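Local coordinates for protein arylmalonate decarboxylase (Bordetella bronchiseptica, PDB 3DTV) that catalyses the decarboxylation of 2-aryl-2-methylmalonates to 2-arylpropionates, releasing carbon dioxide, at residues S78-A83 and D128-R133; L170-F175 and R202-P207. All blocks are in the same frame, centred on the assembly; numbering follows the deposited sequence.

Contact 1 (S78-A83 and D128-R133)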
loop_
_atom_site.group_PDB
_atom_site.type_symbol
_atom_site.label_atom_id
_atom_site.label_comp_id
_atom_site.label_asym_id
_atom_site.label_seq_id
_atom_site.Cartn_x
_atom_site.Cartn_y
_atom_site.Cartn_z
ATOM N N SER A 78 -7.751 -5.145 0.901
ATOM C CA SER A 78 -8.223 -4.452 -0.274
ATOM C C SER A 78 -7.960 -5.168 -1.600
ATOM O O SER A 78 -8.531 -4.765 -2.643
ATOM C CB SER A 78 -7.649 -3.058 -0.317
ATOM O OG SER A 78 -6.240 -3.125 -0.200
ATOM N N PHE A 79 -7.174 -6.245 -1.600
ATOM C CA PHE A 79 -7.009 -7.010 -2.856
ATOM C C PHE A 79 -7.512 -8.457 -2.794
ATOM O O PHE A 79 -7.662 -9.123 -3.814
ATOM C CB PHE A 79 -5.559 -7.000 -3.303
ATOM C CG PHE A 79 -4.634 -7.881 -2.474
ATOM C CD1 PHE A 79 -4.776 -9.302 -2.469
ATOM C CD2 PHE A 79 -3.576 -7.316 -1.796
ATOM C CE1 PHE A 79 -3.927 -10.117 -1.691
ATOM C CE2 PHE A 79 -2.706 -8.120 -1.059
ATOM C CZ PHE A 79 -2.872 -9.519 -1.016
ATOM N N TYR A 80 -7.764 -8.939 -1.590
ATOM C CA TYR A 80 -8.113 -10.325 -1.394
ATOM C C TYR A 80 -9.302 -10.776 -2.251
ATOM O O TYR A 80 -9.349 -11.893 -2.672
ATOM C CB TYR A 80 -8.440 -10.518 0.091
ATOM C CG TYR A 80 -8.669 -11.952 0.502
ATOM C CD1 TYR A 80 -9.963 -12.513 0.496
ATOM C CD2 TYR A 80 -7.595 -12.735 0.942
ATOM C CE1 TYR A 80 -10.177 -13.848 0.877
ATOM C CE2 TYR A 80 -7.781 -14.054 1.330
ATOM C CZ TYR A 80 -9.075 -14.618 1.302
ATOM O OH TYR A 80 -9.231 -15.935 1.697
ATOM N N ARG A 81 -10.273 -9.900 -2.466
ATOM C CA ARG A 81 -11.514 -10.237 -3.119
ATOM C C ARG A 81 -11.535 -9.700 -4.542
ATOM O O ARG A 81 -12.576 -9.731 -5.209
ATOM C CB ARG A 81 -12.678 -9.688 -2.305
ATOM C CG ARG A 81 -12.496 -9.949 -0.858
ATOM C CD ARG A 81 -13.719 -10.515 -0.263
ATOM N NE ARG A 81 -13.495 -11.727 0.556
ATOM C CZ ARG A 81 -13.831 -12.976 0.194
ATOM N NH1 ARG A 81 -14.383 -13.233 -1.006
ATOM N NH2 ARG A 81 -13.595 -13.985 1.022
ATOM N N GLY A 82 -10.381 -9.204 -5.009
ATOM C CA GLY A 82 -10.244 -8.911 -6.428
ATOM C C GLY A 82 -10.342 -7.413 -6.665
ATOM O O GLY A 82 -10.582 -6.639 -5.729
ATOM N N ALA A 83 -10.150 -7.000 -7.914
ATOM C CA ALA A 83 -10.012 -5.571 -8.257
ATOM C C ALA A 83 -11.392 -4.876 -8.263
ATOM O O ALA A 83 -11.517 -3.702 -7.901
ATOM C CB ALA A 83 -9.311 -5.397 -9.629
ATOM N N ASP A 128 0.630 -18.664 0.601
ATOM C CA ASP A 128 0.305 -19.059 -0.766
ATOM C C ASP A 128 -1.038 -18.506 -1.258
ATOM O O ASP A 128 -1.092 -17.843 -2.283
ATOM C CB ASP A 128 0.278 -20.601 -0.862
ATOM C CG ASP A 128 1.623 -21.221 -0.545
ATOM O OD1 ASP A 128 2.661 -20.579 -0.868
ATOM O OD2 ASP A 128 1.644 -22.333 0.040
ATOM N N ASP A 129 -2.116 -18.807 -0.543
ATOM C CA ASP A 129 -3.438 -18.497 -1.043
ATOM C C ASP A 129 -3.627 -17.003 -1.242
ATOM O O ASP A 129 -4.275 -16.553 -2.204
ATOM C CB ASP A 129 -4.516 -19.028 -0.113
ATOM C CG ASP A 129 -5.912 -18.730 -0.640
ATOM O OD1 ASP A 129 -6.590 -17.857 -0.041
ATOM O OD2 ASP A 129 -6.289 -19.331 -1.676
ATOM N N VAL A 130 -3.038 -16.235 -0.325
ATOM C CA VAL A 130 -3.079 -14.775 -0.410
ATOM C C VAL A 130 -2.215 -14.236 -1.537
ATOM O O VAL A 130 -2.605 -13.288 -2.221
ATOM C CB VAL A 130 -2.760 -14.074 0.966
ATOM C CG1 VAL A 130 -2.735 -12.515 0.787
ATOM C CG2 VAL A 130 -3.831 -14.521 2.003
ATOM N N ASN A 131 -1.057 -14.845 -1.741
ATOM C CA ASN A 131 -0.148 -14.445 -2.839
ATOM C C ASN A 131 -0.770 -14.699 -4.211
ATOM O O ASN A 131 -0.553 -13.931 -5.151
ATOM C CB ASN A 131 1.178 -15.189 -2.717
ATOM C CG ASN A 131 2.007 -14.670 -1.545
ATOM O OD1 ASN A 131 1.998 -13.475 -1.262
ATOM N ND2 ASN A 131 2.693 -15.565 -0.844
ATOM N N GLU A 132 -1.545 -15.780 -4.300
ATOM C CA GLU A 132 -2.294 -16.079 -5.472
ATOM C C GLU A 132 -3.372 -15.003 -5.723
ATOM O O GLU A 132 -3.625 -14.662 -6.880
ATOM C CB GLU A 132 -2.957 -17.465 -5.367
ATOM C CG GLU A 132 -1.990 -18.655 -5.376
ATOM C CD GLU A 132 -2.687 -19.944 -4.914
ATOM O OE1 GLU A 132 -3.933 -20.093 -5.160
ATOM O OE2 GLU A 132 -1.995 -20.803 -4.302
ATOM N N ARG A 133 -4.022 -14.503 -4.659
ATOM C CA ARG A 133 -5.070 -13.505 -4.821
ATOM C C ARG A 133 -4.381 -12.178 -5.188
ATOM O O ARG A 133 -4.948 -11.343 -5.853
ATOM C CB ARG A 133 -5.903 -13.375 -3.517
ATOM C CG ARG A 133 -6.913 -14.510 -3.334
ATOM C CD ARG A 133 -7.316 -14.717 -1.899
ATOM N NE ARG A 133 -8.199 -15.873 -1.771
ATOM C CZ ARG A 133 -9.504 -15.862 -2.069
ATOM N NH1 ARG A 133 -10.085 -14.735 -2.476
ATOM N NH2 ARG A 133 -10.243 -16.984 -1.959
HETATM O O HOH W 1 -7.804 -11.204 -6.547
#
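The carbonyl O of Tyr80 accepts a hydrogen bond from NH1 of Arg133, 2.9 Å away. The N-H...O angle is 153°, and the oxygen lies close to the guanidinium plane. The guanidinium also lies flat over one face of the Tyr80 ring. The planes are 5° apart, and CZ of Arg133 sits 4.0 Å from the ring centroid, a cation-pi stack. The Arg133 chain is extended from CG to NE, which carries the charged end along the ring. Its CD rests over the same face as a CH-pi contact, 3.5 Å from the centroid of the Tyr80 ring. One helical turn back, OD1 of Asp129 takes the N-H of Arg133 NE at 3.1 Å on its syn side, though well out of the carboxylate plane. This salt bridge and the carbonyl bond fix the guanidinium's rotation. Phe79 CZ touches Val130 CG1 at 3.5 Å. The Phe79 ring also touches Leu134 and Phe137 further along helix 128-140. A water donates to the carbonyl O of Arg133 at 2.9 Å and weakly to that of Phe79. The type I turn from Phe79 to Gly82 presents the Tyr80 carbonyl to Arg133. The stacked arginine joins the turn after helix 75-79 to the start of helix 128-140, linking the two parallel-sheet halves of an Asp/Glu racemase-type fold.

Contact 2 (L170-F175 and R202-P207). With SO4 (sulfate ion), chain H.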
loop_
_atom_site.group_PDB
_atom_site.type_symbol
_atom_site.label_atom_id
_atom_site.label_comp_id
_atom_site.label_asym_id
_atom_site.label_seq_id
_atom_site.Cartn_x
_atom_site.Cartn_y
_atom_site.Cartn_z
ATOM N N LEU A 170 14.809 -11.007 0.909
ATOM C CA LEU A 170 13.521 -11.436 0.350
ATOM C C LEU A 170 13.333 -10.931 -1.093
ATOM O O LEU A 170 12.927 -11.681 -1.973
ATOM C CB LEU A 170 12.378 -10.886 1.219
ATOM C CG LEU A 170 11.040 -11.625 1.189
ATOM C CD1 LEU A 170 9.903 -10.710 1.602
ATOM C CD2 LEU A 170 10.795 -12.256 -0.126
ATOM N N CYS A 171 13.576 -9.637 -1.296
ATOM C CA CYS A 171 13.355 -9.004 -2.584
ATOM C C CYS A 171 14.402 -9.425 -3.607
ATOM O O CYS A 171 14.089 -9.577 -4.768
ATOM C CB CYS A 171 13.455 -7.497 -2.460
ATOM S SG CYS A 171 12.177 -6.682 -1.539
ATOM N N VAL A 172 15.654 -9.555 -3.181
ATOM C CA VAL A 172 16.701 -10.025 -4.070
ATOM C C VAL A 172 16.378 -11.433 -4.572
ATOM O O VAL A 172 16.578 -11.762 -5.753
ATOM C CB VAL A 172 18.058 -10.042 -3.337
ATOM C CG1 VAL A 172 19.181 -10.619 -4.241
ATOM C CG2 VAL A 172 18.408 -8.655 -2.863
ATOM N N ARG A 173 15.903 -12.290 -3.669
ATOM C CA ARG A 173 15.486 -13.636 -4.072
ATOM C C ARG A 173 14.238 -13.569 -4.959
ATOM O O ARG A 173 14.132 -14.352 -5.915
ATOM C CB ARG A 173 15.268 -14.541 -2.846
ATOM C CG ARG A 173 16.586 -14.985 -2.163
ATOM C CD ARG A 173 16.350 -15.973 -1.020
ATOM N NE ARG A 173 15.475 -15.423 0.013
ATOM C CZ ARG A 173 14.229 -15.843 0.256
ATOM N NH1 ARG A 173 13.723 -16.842 -0.460
ATOM N NH2 ARG A 173 13.490 -15.261 1.218
ATOM N N ALA A 174 13.292 -12.647 -4.656
ATOM C CA ALA A 174 12.156 -12.427 -5.585
ATOM C C ALA A 174 12.605 -12.032 -7.027
ATOM O O ALA A 174 12.129 -12.619 -8.011
ATOM C CB ALA A 174 11.140 -11.393 -5.027
ATOM N N PHE A 175 13.501 -11.044 -7.126
ATOM C CA PHE A 175 14.057 -10.600 -8.422
ATOM C C PHE A 175 14.928 -11.653 -9.170
ATOM O O PHE A 175 14.767 -11.852 -10.382
ATOM C CB PHE A 175 14.858 -9.309 -8.237
ATOM C CG PHE A 175 15.264 -8.633 -9.543
ATOM C CD1 PHE A 175 16.607 -8.568 -9.919
ATOM C CD2 PHE A 175 14.301 -8.016 -10.371
ATOM C CE1 PHE A 175 17.007 -7.963 -11.118
ATOM C CE2 PHE A 175 14.686 -7.397 -11.575
ATOM C CZ PHE A 175 16.052 -7.364 -11.936
ATOM N N ARG A 202 19.309 0.180 -4.659
ATOM C CA ARG A 202 20.732 0.488 -4.792
ATOM C C ARG A 202 21.489 -0.665 -5.373
ATOM O O ARG A 202 22.356 -0.453 -6.186
ATOM C CB ARG A 202 21.351 0.887 -3.447
ATOM C CG ARG A 202 21.794 2.356 -3.423
ATOM C CD ARG A 202 22.309 2.858 -2.047
ATOM N NE ARG A 202 21.261 2.886 -1.021
ATOM C CZ ARG A 202 21.293 3.642 0.080
ATOM N NH1 ARG A 202 22.346 4.430 0.328
ATOM N NH2 ARG A 202 20.271 3.598 0.940
ATOM N N ARG A 203 21.115 -1.873 -4.952
ATOM C CA ARG A 203 21.755 -3.140 -5.317
ATOM C C ARG A 203 21.295 -3.732 -6.638
ATOM O O ARG A 203 22.058 -4.408 -7.306
ATOM C CB ARG A 203 21.568 -4.171 -4.198
ATOM C CG ARG A 203 22.473 -3.878 -2.990
ATOM C CD ARG A 203 22.236 -4.829 -1.815
ATOM N NE ARG A 203 22.411 -6.233 -2.162
ATOM C CZ ARG A 203 22.386 -7.228 -1.279
ATOM N NH1 ARG A 203 22.169 -6.965 0.003
ATOM N NH2 ARG A 203 22.547 -8.487 -1.670
ATOM N N LEU A 204 20.053 -3.477 -7.025
ATOM C CA LEU A 204 19.476 -4.104 -8.216
ATOM C C LEU A 204 19.175 -3.094 -9.331
ATOM O O LEU A 204 19.031 -3.482 -10.496
ATOM C CB LEU A 204 18.205 -4.874 -7.867
ATOM C CG LEU A 204 18.264 -6.122 -6.966
ATOM C CD1 LEU A 204 18.921 -5.813 -5.618
ATOM C CD2 LEU A 204 16.846 -6.734 -6.752
ATOM N N GLY A 205 19.070 -1.807 -8.980
ATOM C CA GLY A 205 18.792 -0.783 -9.970
ATOM C C GLY A 205 17.376 -0.820 -10.495
ATOM O O GLY A 205 17.057 -0.263 -11.548
ATOM N N VAL A 206 16.501 -1.454 -9.742
ATOM C CA VAL A 206 15.122 -1.541 -10.167
ATOM C C VAL A 206 14.283 -0.995 -9.024
ATOM O O VAL A 206 14.728 -1.093 -7.860
ATOM C CB VAL A 206 14.782 -3.013 -10.537
ATOM C CG1 VAL A 206 14.305 -3.798 -9.347
ATOM C CG2 VAL A 206 13.760 -3.048 -11.627
ATOM N N PRO A 207 13.099 -0.384 -9.338
ATOM C CA PRO A 207 12.304 0.193 -8.264
ATOM C C PRO A 207 11.481 -0.829 -7.462
ATOM O O PRO A 207 10.983 -1.825 -8.004
ATOM C CB PRO A 207 11.353 1.145 -9.016
ATOM C CG PRO A 207 11.080 0.441 -10.266
ATOM C CD PRO A 207 12.446 -0.153 -10.650
HETATM S S SO4 H . 15.226 -18.837 -3.575
HETATM O O1 SO4 H . 14.134 -18.740 -2.600
HETATM O O2 SO4 H . 16.413 -19.226 -2.806
HETATM O O3 SO4 H . 14.939 -19.788 -4.674
HETATM O O4 SO4 H . 15.418 -17.507 -4.180
#
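Phe175 and Leu204 make the closest approach, with CB of Phe175 3.6 Å from CD2 of Leu204. The two side chains run antiparallel alongside one another. CD2 of Leu204 also reaches the Phe175 ring, 3.7 Å from its CD1. The other Leu204 methyl, CD1, packs 4.0 Å from CG2 of Val172. Leu204 therefore spans one turn of helix 164-176, with a branch for each of its two partners. CG of Leu204 lies anti to its own carbonyl carbon (chi1 -66°), and the fork opens toward that helix. Further along, CG1 of Val206 meets CE2 of Phe175 at 4.2 Å. At the outer margin the guanidinium of Arg203 lays one face over CG2 of Val172. No hydrogen bond crosses between the segments, so apolar side chains carry the contact.

Helix 196-204 is the crossover of a beta-alpha-beta unit between the parallel, neighbouring strands 183-187 and 208-210, and helix 164-176 packs beside it. Ile184 of strand 183-187 lies beneath, touching Phe175, Leu204 and Val206. Cys171 reaches Leu186 of the same strand, and the backbone of Pro207 is hydrogen-bonded to Ile184. Gly205, the first residue past helix 196-204, has positive phi where the chain leaves the helix for strand 208-210. Away from Leu204, NH1 of Arg173 donates to O1 of a sulfate ion, probably from the crystallisation liquor, at 2.9 Å. Arg149 NE also binds that sulfate, while Asp169 holds Arg173 NE in a salt bridge.

From the N terminus, the chain first lays down strands 9-13, 33-37 and 69-72 of the first parallel sheet. Contact 1 then closes a loop from the end of helix 75-79 to helix 128-140, with 44 residues between its segments. Within that loop strand 101-103 joins the first sheet and strand 119-124 belongs to the second, so contact 1 ties the two halves together. Contact 2 comes later and closes a shorter loop of 26 residues, through strand 183-187. It joins two helices within the second half. The contacts are in series, neither nested nor crossed. The centres of contact 1 and contact 2 lie about 23 Å apart, and the contacts do not touch.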